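Local coordinates for protein Cg9734-pa (Drosophila melanogaster, PDB 2BK9) that binds heme as a globin, its iron held between two axial histidines, and probably carries oxygen, at residues Asp4-Gln7 and Leu8-Thr12. The protein carries 1 engineered substitution. Numbering follows the deposited sequence. Where two conformers were deposited one is given.
Sequences DEVQ and LIKKT
Gln-7 lays its carboxamide alongside the aliphatic stem of Lys-11, one helical turn on, with NE2 3.5 Å from Lys-11 CG and 3.6 Å from Lys-11 CD. The two side chains run the same way; Gln-7 has CG opposite its backbone N (chi1 177°) and then bends at chi2, which turns the amide to the lysine. Lys-11 is itself bent at chi2 and chi3, and its ammonium is taken by a salt bridge to Glu-14, a residue seen to bind magnesium in a crystal of this protein. One residue back in each partner, Val-6 and Lys-10 lie side by side more loosely, Val-6 CG1 4.1 Å from Lys-10 CE; the extended lysine carries its stem past the Val-6 carbonyl, CG lying 3.5 Å from Val-6 O. Beneath these pairs runs regular alpha-helical hydrogen bonding, in which the amides of Leu-8, Ile-9, Lys-10 and Lys-11 each reach the carbonyl four residues back; Lys-10 N to Val-6 O, at 3.0 Å, is nearly straight (168° at the hydrogen). The next carbonyl is shared. Leu-8 O receives Thr-12 N at 3.0 Å and Thr-12 OG1 at 2.7 Å, from opposite faces of its plane; a chi1 of 57° turns the hydroxyl back toward the preceding turn. That hydroxyl also bonds to Trp-131 NE1, tying this turn to another helix. Val-6 and Ile-9 both touch Leu-76, while Gln-7 and Lys-11 are exposed on the outer side. This part of helix 3-17, the first helix of the globin fold, lies at the surface, with Ile-9 buried against Thr-130 and Trp-131 of helix 125-143 and against Ile-73 of helix 56-75.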
loop_
_atom_site.group_PDB
_atom_site.type_symbol
_atom_site.label_atom_id
_atom_site.label_comp_id
_atom_site.label_asym_id
_atom_site.label_seq_id
_atom_site.Cartn_x
_atom_site.Cartn_y
_atom_site.Cartn_z
ATOM N N ASP A 4 -16.546 -14.838 3.713
ATOM C CA ASP A 4 -15.849 -14.775 4.989
ATOM C C ASP A 4 -14.570 -13.933 4.864
ATOM O O ASP A 4 -14.252 -13.161 5.744
ATOM C CB ASP A 4 -15.537 -16.178 5.552
ATOM C CG ASP A 4 -16.774 -16.934 5.981
ATOM O OD1 ASP A 4 -17.667 -16.352 6.588
ATOM O OD2 ASP A 4 -16.918 -18.140 5.732
ATOM N N GLU A 5 -13.841 -14.094 3.784
ATOM C CA GLU A 5 -12.582 -13.419 3.591
ATOM C C GLU A 5 -12.805 -11.905 3.428
ATOM O O GLU A 5 -12.051 -11.091 3.964
ATOM C CB GLU A 5 -11.860 -14.022 2.418
ATOM C CG GLU A 5 -11.301 -15.403 2.715
ATOM C CD GLU A 5 -10.785 -16.124 1.478
ATOM O OE1 GLU A 5 -11.311 -15.965 0.368
ATOM O OE2 GLU A 5 -9.813 -16.860 1.602
ATOM N N VAL A 6 -13.781 -11.526 2.639
ATOM C CA VAL A 6 -14.109 -10.112 2.506
ATOM C C VAL A 6 -14.434 -9.501 3.842
ATOM O O VAL A 6 -13.969 -8.418 4.182
ATOM C CB VAL A 6 -15.267 -9.917 1.537
ATOM C CG1 VAL A 6 -15.764 -8.507 1.564
ATOM C CG2 VAL A 6 -14.837 -10.361 0.127
ATOM N N GLN A 7 -15.263 -10.177 4.613
ATOM C CA GLN A 7 -15.659 -9.658 5.907
ATOM C C GLN A 7 -14.458 -9.540 6.816
ATOM O O GLN A 7 -14.342 -8.591 7.582
ATOM C CB GLN A 7 -16.751 -10.565 6.514
ATOM C CG GLN A 7 -17.191 -10.180 7.888
ATOM C CD GLN A 7 -18.018 -8.878 7.989
ATOM O OE1 GLN A 7 -18.195 -8.148 7.031
ATOM N NE2 GLN A 7 -18.523 -8.596 9.200
ATOM N N LEU A 8 -13.580 -10.524 6.797
ATOM C CA LEU A 8 -12.387 -10.478 7.624
ATOM C C LEU A 8 -11.519 -9.262 7.289
ATOM O O LEU A 8 -11.030 -8.579 8.170
ATOM C CB LEU A 8 -11.639 -11.797 7.447
ATOM C CG LEU A 8 -10.426 -12.037 8.335
ATOM C CD1 LEU A 8 -9.159 -11.319 7.707
ATOM C CD2 LEU A 8 -10.738 -11.688 9.840
ATOM N N ILE A 9 -11.323 -9.021 6.006
ATOM C CA ILE A 9 -10.548 -7.836 5.583
ATOM C C ILE A 9 -11.234 -6.559 6.105
ATOM O O ILE A 9 -10.593 -5.710 6.715
ATOM C CB ILE A 9 -10.399 -7.809 4.071
ATOM C CG1 ILE A 9 -9.388 -8.861 3.543
ATOM C CG2 ILE A 9 -9.881 -6.443 3.605
ATOM C CD1 ILE A 9 -7.936 -8.588 3.485
ATOM N N LYS A 10 -12.523 -6.448 5.890
ATOM C CA LYS A 10 -13.216 -5.247 6.327
ATOM C C LYS A 10 -13.094 -5.011 7.816
ATOM O O LYS A 10 -12.797 -3.901 8.261
ATOM C CB LYS A 10 -14.664 -5.245 5.869
ATOM C CG LYS A 10 -14.809 -5.034 4.384
ATOM C CD LYS A 10 -16.272 -4.915 4.002
ATOM C CE LYS A 10 -16.434 -4.589 2.551
ATOM N NZ LYS A 10 -17.718 -3.847 2.420
ATOM N N LYS A 11 -13.354 -6.037 8.592
ATOM C CA LYS A 11 -13.371 -5.879 10.030
ATOM C C LYS A 11 -11.956 -5.621 10.574
ATOM O O LYS A 11 -11.788 -4.775 11.431
ATOM C CB LYS A 11 -13.979 -7.081 10.701
ATOM C CG LYS A 11 -15.464 -7.320 10.464
ATOM C CD LYS A 11 -16.364 -6.116 10.747
ATOM C CE LYS A 11 -16.302 -5.675 12.197
ATOM N NZ LYS A 11 -17.173 -4.522 12.466
ATOM N N THR A 12 -10.950 -6.347 10.103
ATOM C CA THR A 12 -9.587 -6.122 10.603
ATOM C C THR A 12 -9.019 -4.791 10.143
ATOM O O THR A 12 -8.213 -4.209 10.870
ATOM C CB THR A 12 -8.643 -7.281 10.230
ATOM O OG1 THR A 12 -8.612 -7.479 8.804
ATOM C CG2 THR A 12 -9.029 -8.575 10.913
#